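Local coordinates for protein aminoglycoside 6-adenylyltransferase (Bacillus subtilis, PDB 2PBE) that adenylates streptomycin and streptidine at O-6 with ATP as nucleotide donor, GTP also serving for streptomycin, and so gives the bacterium streptomycin resistance, at residues Arg148-Trp162 against Val259-Asp271. Sequence-based numbering, arbitrary orientation.
Sequences RPTAREFDDCCNEFW and VSEGLAYKYPDYD
Where Y265 lies against A151, the CA atoms are 5.7 Å apart; from there the linker between helices 238-263 and 270-283 runs along helix 151-173, and helix 270-283 begins beside W162, with the CA atoms of Y270 and W162 6.2 Å apart. This is the helical part of the nucleotidyltransferase. A Schellman motif with A264 as C-prime residue ends helix 238-263, and T150 and E153 form a capping box that starts helix 151-173. Y265, just past the Schellman turn, has its ring clamped between A151 CA, 3.5 Å from the ring centroid, and L263 CB over the opposite face, while the hydroxyl donates to P149 O at 2.7 Å, in the carbonyl plane. F154, its CG anti to the backbone N (chi1 171°), reaches between helix 238-263 and the linker: CZ meets S260 CB, CD1 meets V259 CG1, and CE2 touches P268 CD at 3.7 Å. A water donates to both D155 OD2 and K266 O. Further on, the Y270 side chain fits as a knob between D155, C158, N159 and W162, its OH 3.0 Å from both D155 OD1 and N159 OD1. F161 CD2 sits over the rim of one W162 indole face; over the other, D271 CA lies 3.7 Å from the six-membered ring centroid.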
ATOM      1  N   ARG A 148       7.448   8.764  -3.570  1.00 34.68           N
ATOM      2  CA  ARG A 148       7.753   9.454  -4.833  1.00 36.00           C
ATOM      3  C   ARG A 148       8.970   8.826  -5.523  1.00 34.27           C
ATOM      4  O   ARG A 148      10.074   8.779  -4.957  1.00 34.56           O
ATOM      5  CB  ARG A 148       7.994  10.963  -4.617  1.00 39.11           C
ATOM      6  CG  ARG A 148       7.834  11.810  -5.909  1.00 45.68           C
ATOM      7  CD  ARG A 148       8.772  13.019  -5.917  1.00 49.03           C
ATOM      8  NE  ARG A 148      10.136  12.540  -5.694  1.00 54.45           N
ATOM      9  CZ  ARG A 148      11.260  13.112  -6.136  1.00 55.55           C
ATOM     10  NH1 ARG A 148      11.212  14.232  -6.846  1.00 55.63           N
ATOM     11  NH2 ARG A 148      12.438  12.539  -5.897  1.00 54.99           N
ATOM     12  N   PRO A 149       8.792   8.354  -6.758  1.00 32.02           N
ATOM     13  CA  PRO A 149       9.936   7.745  -7.425  1.00 32.05           C
ATOM     14  C   PRO A 149      10.942   8.764  -7.895  1.00 32.54           C
ATOM     15  O   PRO A 149      10.597   9.929  -8.115  1.00 32.61           O
ATOM     16  CB  PRO A 149       9.297   7.007  -8.596  1.00 32.71           C
ATOM     17  CG  PRO A 149       8.158   7.900  -8.957  1.00 31.41           C
ATOM     18  CD  PRO A 149       7.582   8.268  -7.599  1.00 31.23           C
ATOM     19  N   THR A 150      12.190   8.326  -8.007  1.00 31.74           N
ATOM     20  CA  THR A 150      13.241   9.176  -8.521  1.00 33.20           C
ATOM     21  C   THR A 150      13.156   8.861 -10.012  1.00 33.54           C
ATOM     22  O   THR A 150      12.492   7.884 -10.398  1.00 34.62           O
ATOM     23  CB  THR A 150      14.612   8.756  -7.982  1.00 34.35           C
ATOM     24  OG1 THR A 150      14.894   7.412  -8.379  1.00 36.12           O
ATOM     25  CG2 THR A 150      14.621   8.827  -6.475  1.00 34.22           C
ATOM     26  N   ALA A 151      13.797   9.674 -10.847  1.00 31.82           N
ATOM     27  CA  ALA A 151      13.760   9.457 -12.293  1.00 30.33           C
ATOM     28  C   ALA A 151      14.178   8.029 -12.635  1.00 30.38           C
ATOM     29  O   ALA A 151      13.580   7.361 -13.500  1.00 29.26           O
ATOM     30  CB  ALA A 151      14.675  10.449 -12.986  1.00 27.25           C
ATOM     31  N   ARG A 152      15.189   7.555 -11.920  1.00 30.30           N
ATOM     32  CA  ARG A 152      15.713   6.220 -12.126  1.00 31.02           C
ATOM     33  C   ARG A 152      14.750   5.122 -11.675  1.00 31.19           C
ATOM     34  O   ARG A 152      14.527   4.154 -12.398  1.00 31.09           O
ATOM     35  CB  ARG A 152      17.035   6.088 -11.388  1.00 32.05           C
ATOM     36  CG  ARG A 152      17.702   4.766 -11.564  1.00 33.92           C
ATOM     37  CD  ARG A 152      19.092   4.825 -11.002  1.00 35.70           C
ATOM     38  NE  ARG A 152      19.762   3.551 -11.216  1.00 38.36           N
ATOM     39  CZ  ARG A 152      20.973   3.261 -10.767  1.00 38.66           C
ATOM     40  NH1 ARG A 152      21.667   4.158 -10.074  1.00 38.12           N
ATOM     41  NH2 ARG A 152      21.486   2.058 -11.000  1.00 39.84           N
ATOM     42  N   GLU A 153      14.181   5.266 -10.483  1.00 30.09           N
ATOM     43  CA  GLU A 153      13.256   4.266 -10.003  1.00 29.31           C
ATOM     44  C   GLU A 153      12.097   4.193 -10.975  1.00 28.67           C
ATOM     45  O   GLU A 153      11.595   3.110 -11.282  1.00 27.63           O
ATOM     46  CB  GLU A 153      12.751   4.625  -8.611  1.00 30.23           C
ATOM     47  CG  GLU A 153      13.750   4.357  -7.518  1.00 33.25           C
ATOM     48  CD  GLU A 153      13.336   4.935  -6.184  1.00 36.06           C
ATOM     49  OE1 GLU A 153      13.877   4.493  -5.152  1.00 38.25           O
ATOM     50  OE2 GLU A 153      12.484   5.839  -6.163  1.00 38.40           O
ATOM     51  N   PHE A 154      11.688   5.355 -11.474  1.00 28.05           N
ATOM     52  CA  PHE A 154      10.578   5.425 -12.414  1.00 27.87           C
ATOM     53  C   PHE A 154      10.906   4.591 -13.649  1.00 28.68           C
ATOM     54  O   PHE A 154      10.137   3.710 -14.048  1.00 28.37           O
ATOM     55  CB  PHE A 154      10.331   6.876 -12.823  1.00 27.85           C
ATOM     56  CG  PHE A 154       9.344   7.027 -13.939  1.00 27.61           C
ATOM     57  CD1 PHE A 154       7.968   6.837 -13.713  1.00 28.36           C
ATOM     58  CD2 PHE A 154       9.780   7.297 -15.251  1.00 28.40           C
ATOM     59  CE1 PHE A 154       7.032   6.917 -14.787  1.00 27.52           C
ATOM     60  CE2 PHE A 154       8.860   7.378 -16.328  1.00 27.92           C
ATOM     61  CZ  PHE A 154       7.480   7.187 -16.091  1.00 27.31           C
ATOM     62  N   ASP A 155      12.054   4.888 -14.247  1.00 29.06           N
ATOM     63  CA  ASP A 155      12.509   4.181 -15.425  1.00 27.95           C
ATOM     64  C   ASP A 155      12.605   2.684 -15.135  1.00 27.91           C
ATOM     65  O   ASP A 155      12.257   1.861 -15.977  1.00 28.05           O
ATOM     66  CB  ASP A 155      13.863   4.728 -15.855  1.00 27.57           C
ATOM     67  CG  ASP A 155      14.369   4.065 -17.102  1.00 30.72           C
ATOM     68  OD1 ASP A 155      14.960   2.959 -16.993  1.00 32.24           O
ATOM     69  OD2 ASP A 155      14.153   4.636 -18.192  1.00 31.67           O
ATOM     70  N   ASP A 156      13.046   2.329 -13.936  1.00 27.13           N
ATOM     71  CA  ASP A 156      13.140   0.924 -13.590  1.00 26.89           C
ATOM     72  C   ASP A 156      11.771   0.229 -13.644  1.00 27.32           C
ATOM     73  O   ASP A 156      11.640  -0.842 -14.224  1.00 28.23           O
ATOM     74  CB  ASP A 156      13.743   0.737 -12.203  1.00 29.13           C
ATOM     75  CG  ASP A 156      15.219   1.095 -12.139  1.00 32.07           C
ATOM     76  OD1 ASP A 156      15.907   1.063 -13.179  1.00 32.09           O
ATOM     77  OD2 ASP A 156      15.693   1.389 -11.026  1.00 33.73           O
ATOM     78  N   CYS A 157      10.749   0.841 -13.064  1.00 27.27           N
ATOM     79  CA  CYS A 157       9.427   0.222 -13.086  1.00 27.52           C
ATOM     80  C   CYS A 157       8.926  -0.017 -14.501  1.00 27.31           C
ATOM     81  O   CYS A 157       8.295  -1.038 -14.773  1.00 27.54           O
ATOM     82  CB  CYS A 157       8.409   1.074 -12.339  1.00 27.42           C
ATOM     83  SG  CYS A 157       6.810   0.247 -12.143  1.00 28.27           S
ATOM     84  N   CYS A 158       9.216   0.913 -15.406  1.00 26.69           N
ATOM     85  CA  CYS A 158       8.777   0.773 -16.786  1.00 26.50           C
ATOM     86  C   CYS A 158       9.607  -0.302 -17.485  1.00 26.05           C
ATOM     87  O   CYS A 158       9.082  -1.097 -18.269  1.00 26.84           O
ATOM     88  CB  CYS A 158       8.908   2.091 -17.530  1.00 26.89           C
ATOM     89  SG  CYS A 158       7.841   3.395 -16.898  1.00 29.98           S
ATOM     90  N   ASN A 159      10.901  -0.336 -17.187  1.00 24.86           N
ATOM     91  CA  ASN A 159      11.797  -1.304 -17.791  1.00 23.33           C
ATOM     92  C   ASN A 159      11.322  -2.710 -17.455  1.00 23.16           C
ATOM     93  O   ASN A 159      11.089  -3.520 -18.342  1.00 23.01           O
ATOM     94  CB  ASN A 159      13.216  -1.071 -17.274  1.00 22.53           C
ATOM     95  CG  ASN A 159      14.266  -1.787 -18.098  1.00 22.39           C
ATOM     96  OD1 ASN A 159      14.953  -1.183 -18.929  1.00 19.74           O
ATOM     97  ND2 ASN A 159      14.391  -3.081 -17.875  1.00 19.01           N
ATOM     98  N   GLU A 160      11.136  -2.974 -16.171  1.00 23.43           N
ATOM     99  CA  GLU A 160      10.687  -4.279 -15.703  1.00 24.99           C
ATOM    100  C   GLU A 160       9.324  -4.645 -16.262  1.00 24.98           C
ATOM    101  O   GLU A 160       9.104  -5.767 -16.727  1.00 25.35           O
ATOM    102  CB  GLU A 160      10.622  -4.293 -14.171  1.00 27.52           C
ATOM    103  CG  GLU A 160      10.218  -5.630 -13.550  1.00 32.91           C
ATOM    104  CD  GLU A 160      11.276  -6.723 -13.704  1.00 36.57           C
ATOM    105  OE1 GLU A 160      11.090  -7.811 -13.112  1.00 38.37           O
ATOM    106  OE2 GLU A 160      12.283  -6.505 -14.417  1.00 39.02           O
ATOM    107  N   PHE A 161       8.402  -3.689 -16.204  1.00 24.27           N
ATOM    108  CA  PHE A 161       7.053  -3.905 -16.711  1.00 22.23           C
ATOM    109  C   PHE A 161       7.065  -4.433 -18.139  1.00 22.62           C
ATOM    110  O   PHE A 161       6.603  -5.532 -18.409  1.00 22.94           O
ATOM    111  CB  PHE A 161       6.258  -2.610 -16.714  1.00 21.16           C
ATOM    112  CG  PHE A 161       4.863  -2.767 -17.248  1.00 19.46           C
ATOM    113  CD1 PHE A 161       3.853  -3.277 -16.422  1.00 17.40           C
ATOM    114  CD2 PHE A 161       4.558  -2.454 -18.585  1.00 19.31           C
ATOM    115  CE1 PHE A 161       2.541  -3.479 -16.907  1.00 15.55           C
ATOM    116  CE2 PHE A 161       3.244  -2.650 -19.094  1.00 18.30           C
ATOM    117  CZ  PHE A 161       2.234  -3.168 -18.234  1.00 17.39           C
ATOM    118  N   TRP A 162       7.594  -3.627 -19.053  1.00 23.76           N
ATOM    119  CA  TRP A 162       7.622  -4.016 -20.448  1.00 24.74           C
ATOM    120  C   TRP A 162       8.498  -5.219 -20.754  1.00 25.72           C
ATOM    121  O   TRP A 162       8.141  -6.034 -21.614  1.00 25.62           O
ATOM    122  CB  TRP A 162       8.013  -2.818 -21.302  1.00 24.86           C
ATOM    123  CG  TRP A 162       7.018  -1.715 -21.196  1.00 23.74           C
ATOM    124  CD1 TRP A 162       7.111  -0.603 -20.398  1.00 23.46           C
ATOM    125  CD2 TRP A 162       5.753  -1.634 -21.849  1.00 23.05           C
ATOM    126  NE1 TRP A 162       5.976   0.167 -20.514  1.00 23.39           N
ATOM    127  CE2 TRP A 162       5.122  -0.435 -21.393  1.00 23.75           C
ATOM    128  CE3 TRP A 162       5.078  -2.454 -22.778  1.00 23.22           C
ATOM    129  CZ2 TRP A 162       3.836  -0.020 -21.833  1.00 23.73           C
ATOM    130  CZ3 TRP A 162       3.773  -2.049 -23.229  1.00 25.19           C
ATOM    131  CH2 TRP A 162       3.174  -0.831 -22.745  1.00 24.75           C
ATOM    132  N   VAL A 259       2.365   9.903 -14.238  1.00 31.92           N
ATOM    133  CA  VAL A 259       3.448  10.086 -13.277  1.00 31.16           C
ATOM    134  C   VAL A 259       4.639  10.805 -13.892  1.00 32.59           C
ATOM    135  O   VAL A 259       5.166  11.758 -13.312  1.00 35.32           O
ATOM    136  CB  VAL A 259       3.908   8.713 -12.706  1.00 30.39           C
ATOM    137  CG1 VAL A 259       5.203   8.852 -11.944  1.00 28.37           C
ATOM    138  CG2 VAL A 259       2.829   8.140 -11.792  1.00 28.75           C
ATOM    139  N   SER A 260       5.064  10.345 -15.059  1.00 33.32           N
ATOM    140  CA  SER A 260       6.205  10.930 -15.745  1.00 34.83           C
ATOM    141  C   SER A 260       5.950  12.396 -15.990  1.00 36.92           C
ATOM    142  O   SER A 260       6.852  13.226 -15.879  1.00 38.31           O
ATOM    143  CB  SER A 260       6.420  10.246 -17.084  1.00 32.76           C
ATOM    144  OG  SER A 260       5.258  10.355 -17.882  1.00 32.50           O
ATOM    145  N   GLU A 261       4.708  12.702 -16.334  1.00 38.45           N
ATOM    146  CA  GLU A 261       4.326  14.065 -16.624  1.00 40.97           C
ATOM    147  C   GLU A 261       4.372  14.933 -15.372  1.00 40.73           C
ATOM    148  O   GLU A 261       4.915  16.040 -15.402  1.00 40.52           O
ATOM    149  CB  GLU A 261       2.932  14.072 -17.221  1.00 44.95           C
ATOM    150  CG  GLU A 261       2.523  15.405 -17.794  1.00 53.03           C
ATOM    151  CD  GLU A 261       1.167  15.329 -18.447  1.00 57.87           C
ATOM    152  OE1 GLU A 261       0.975  14.416 -19.296  1.00 60.56           O
ATOM    153  OE2 GLU A 261       0.302  16.177 -18.115  1.00 59.75           O
ATOM    154  N   GLY A 262       3.820  14.424 -14.276  1.00 39.31           N
ATOM    155  CA  GLY A 262       3.802  15.181 -13.042  1.00 36.64           C
ATOM    156  C   GLY A 262       5.151  15.439 -12.394  1.00 36.35           C
ATOM    157  O   GLY A 262       5.313  16.438 -11.688  1.00 37.05           O
ATOM    158  N   LEU A 263       6.122  14.563 -12.615  1.00 35.03           N
ATOM    159  CA  LEU A 263       7.433  14.738 -11.999  1.00 34.64           C
ATOM    160  C   LEU A 263       8.441  15.251 -13.006  1.00 34.41           C
ATOM    161  O   LEU A 263       9.583  15.540 -12.654  1.00 34.12           O
ATOM    162  CB  LEU A 263       7.924  13.424 -11.382  1.00 32.95           C
ATOM    163  CG  LEU A 263       6.909  12.791 -10.411  1.00 33.32           C
ATOM    164  CD1 LEU A 263       7.287  11.362 -10.120  1.00 31.77           C
ATOM    165  CD2 LEU A 263       6.811  13.603  -9.118  1.00 30.37           C
ATOM    166  N   ALA A 264       8.012  15.369 -14.250  1.00 34.32           N
ATOM    167  CA  ALA A 264       8.868  15.862 -15.310  1.00 35.40           C
ATOM    168  C   ALA A 264      10.006  14.868 -15.598  1.00 35.88           C
ATOM    169  O   ALA A 264      11.162  15.255 -15.786  1.00 35.60           O
ATOM    170  CB  ALA A 264       9.442  17.257 -14.932  1.00 34.83           C
ATOM    171  N   TYR A 265       9.673  13.583 -15.619  1.00 35.79           N
ATOM    172  CA  TYR A 265      10.668  12.567 -15.926  1.00 35.98           C
ATOM    173  C   TYR A 265      10.476  12.170 -17.378  1.00 36.91           C
ATOM    174  O   TYR A 265       9.375  12.308 -17.910  1.00 37.19           O
ATOM    175  CB  TYR A 265      10.493  11.335 -15.033  1.00 34.93           C
ATOM    176  CG  TYR A 265      10.783  11.558 -13.556  1.00 33.08           C
ATOM    177  CD1 TYR A 265      11.653  12.596 -13.117  1.00 31.41           C
ATOM    178  CD2 TYR A 265      10.203  10.710 -12.580  1.00 32.97           C
ATOM    179  CE1 TYR A 265      11.933  12.776 -11.738  1.00 31.76           C
ATOM    180  CE2 TYR A 265      10.479  10.880 -11.193  1.00 31.62           C
ATOM    181  CZ  TYR A 265      11.342  11.913 -10.784  1.00 31.54           C
ATOM    182  OH  TYR A 265      11.603  12.097  -9.449  1.00 33.14           O
ATOM    183  N   LYS A 266      11.539  11.684 -18.022  1.00 38.00           N
ATOM    184  CA  LYS A 266      11.434  11.267 -19.415  1.00 38.66           C
ATOM    185  C   LYS A 266      10.550  10.026 -19.555  1.00 38.02           C
ATOM    186  O   LYS A 266      10.721   9.037 -18.827  1.00 37.50           O
ATOM    187  CB  LYS A 266      12.817  10.956 -20.002  1.00 41.68           C
ATOM    188  CG  LYS A 266      12.783  10.535 -21.480  1.00 46.04           C
ATOM    189  CD  LYS A 266      14.172  10.310 -22.091  1.00 50.71           C
ATOM    190  CE  LYS A 266      14.809   9.001 -21.629  1.00 52.77           C
ATOM    191  NZ  LYS A 266      16.085   8.730 -22.331  1.00 54.23           N
ATOM    192  N   TYR A 267       9.591  10.084 -20.480  1.00 36.07           N
ATOM    193  CA  TYR A 267       8.738   8.937 -20.725  1.00 34.73           C
ATOM    194  C   TYR A 267       9.614   7.963 -21.522  1.00 33.89           C
ATOM    195  O   TYR A 267      10.184   8.328 -22.543  1.00 34.38           O
ATOM    196  CB  TYR A 267       7.518   9.337 -21.545  1.00 31.78           C
ATOM    197  CG  TYR A 267       6.555   8.197 -21.707  1.00 28.91           C
ATOM    198  CD1 TYR A 267       5.774   7.739 -20.608  1.00 27.53           C
ATOM    199  CD2 TYR A 267       6.452   7.516 -22.946  1.00 27.08           C
ATOM    200  CE1 TYR A 267       4.910   6.620 -20.742  1.00 27.48           C
ATOM    201  CE2 TYR A 267       5.589   6.398 -23.101  1.00 26.62           C
ATOM    202  CZ  TYR A 267       4.826   5.951 -21.998  1.00 27.97           C
ATOM    203  OH  TYR A 267       4.029   4.837 -22.137  1.00 28.13           O
ATOM    204  N   PRO A 268       9.749   6.715 -21.053  1.00 32.38           N
ATOM    205  CA  PRO A 268      10.580   5.756 -21.781  1.00 32.82           C
ATOM    206  C   PRO A 268      10.048   5.393 -23.147  1.00 32.72           C
ATOM    207  O   PRO A 268       8.935   5.752 -23.505  1.00 31.86           O
ATOM    208  CB  PRO A 268      10.596   4.548 -20.856  1.00 33.40           C
ATOM    209  CG  PRO A 268      10.339   5.137 -19.508  1.00 33.55           C
ATOM    210  CD  PRO A 268       9.268   6.137 -19.790  1.00 32.06           C
ATOM    211  N   ASP A 269      10.854   4.651 -23.898  1.00 33.57           N
ATOM    212  CA  ASP A 269      10.455   4.213 -25.225  1.00 34.74           C
ATOM    213  C   ASP A 269      10.105   2.731 -25.204  1.00 33.70           C
ATOM    214  O   ASP A 269       9.831   2.128 -26.255  1.00 33.92           O
ATOM    215  CB  ASP A 269      11.560   4.480 -26.262  1.00 37.21           C
ATOM    216  CG  ASP A 269      12.884   3.817 -25.908  1.00 41.15           C
ATOM    217  OD1 ASP A 269      12.895   2.614 -25.582  1.00 44.09           O
ATOM    218  OD2 ASP A 269      13.934   4.486 -25.970  1.00 44.77           O
ATOM    219  N   TYR A 270      10.108   2.155 -24.005  1.00 30.41           N
ATOM    220  CA  TYR A 270       9.778   0.754 -23.843  1.00 28.09           C
ATOM    221  C   TYR A 270       8.363   0.480 -24.331  1.00 28.17           C
ATOM    222  O   TYR A 270       8.103  -0.551 -24.938  1.00 28.38           O
ATOM    223  CB  TYR A 270       9.895   0.335 -22.386  1.00 28.22           C
ATOM    224  CG  TYR A 270      11.184   0.751 -21.711  1.00 29.23           C
ATOM    225  CD1 TYR A 270      12.432   0.605 -22.361  1.00 28.52           C
ATOM    226  CD2 TYR A 270      11.172   1.234 -20.374  1.00 29.30           C
ATOM    227  CE1 TYR A 270      13.656   0.928 -21.687  1.00 30.04           C
ATOM    228  CE2 TYR A 270      12.378   1.563 -19.690  1.00 29.59           C
ATOM    229  CZ  TYR A 270      13.618   1.401 -20.348  1.00 29.82           C
ATOM    230  OH  TYR A 270      14.804   1.676 -19.694  1.00 32.16           O
ATOM    231  N   ASP A 271       7.450   1.404 -24.050  1.00 28.37           N
ATOM    232  CA  ASP A 271       6.046   1.278 -24.452  1.00 28.56           C
ATOM    233  C   ASP A 271       5.985   1.036 -25.960  1.00 29.46           C
ATOM    234  O   ASP A 271       5.575  -0.027 -26.444  1.00 29.07           O
ATOM    235  CB  ASP A 271       5.307   2.576 -24.089  1.00 28.51           C
ATOM    236  CG  ASP A 271       3.857   2.635 -24.604  1.00 29.16           C
ATOM    237  OD1 ASP A 271       3.367   1.673 -25.234  1.00 29.24           O
ATOM    238  OD2 ASP A 271       3.201   3.684 -24.362  1.00 27.68           O
TER
HETATM  239  O   HOH W   1      12.621   7.015 -17.473  1.00 42.07           O
HETATM  240  O   HOH W   2       5.369   2.986 -20.148  1.00 28.90           O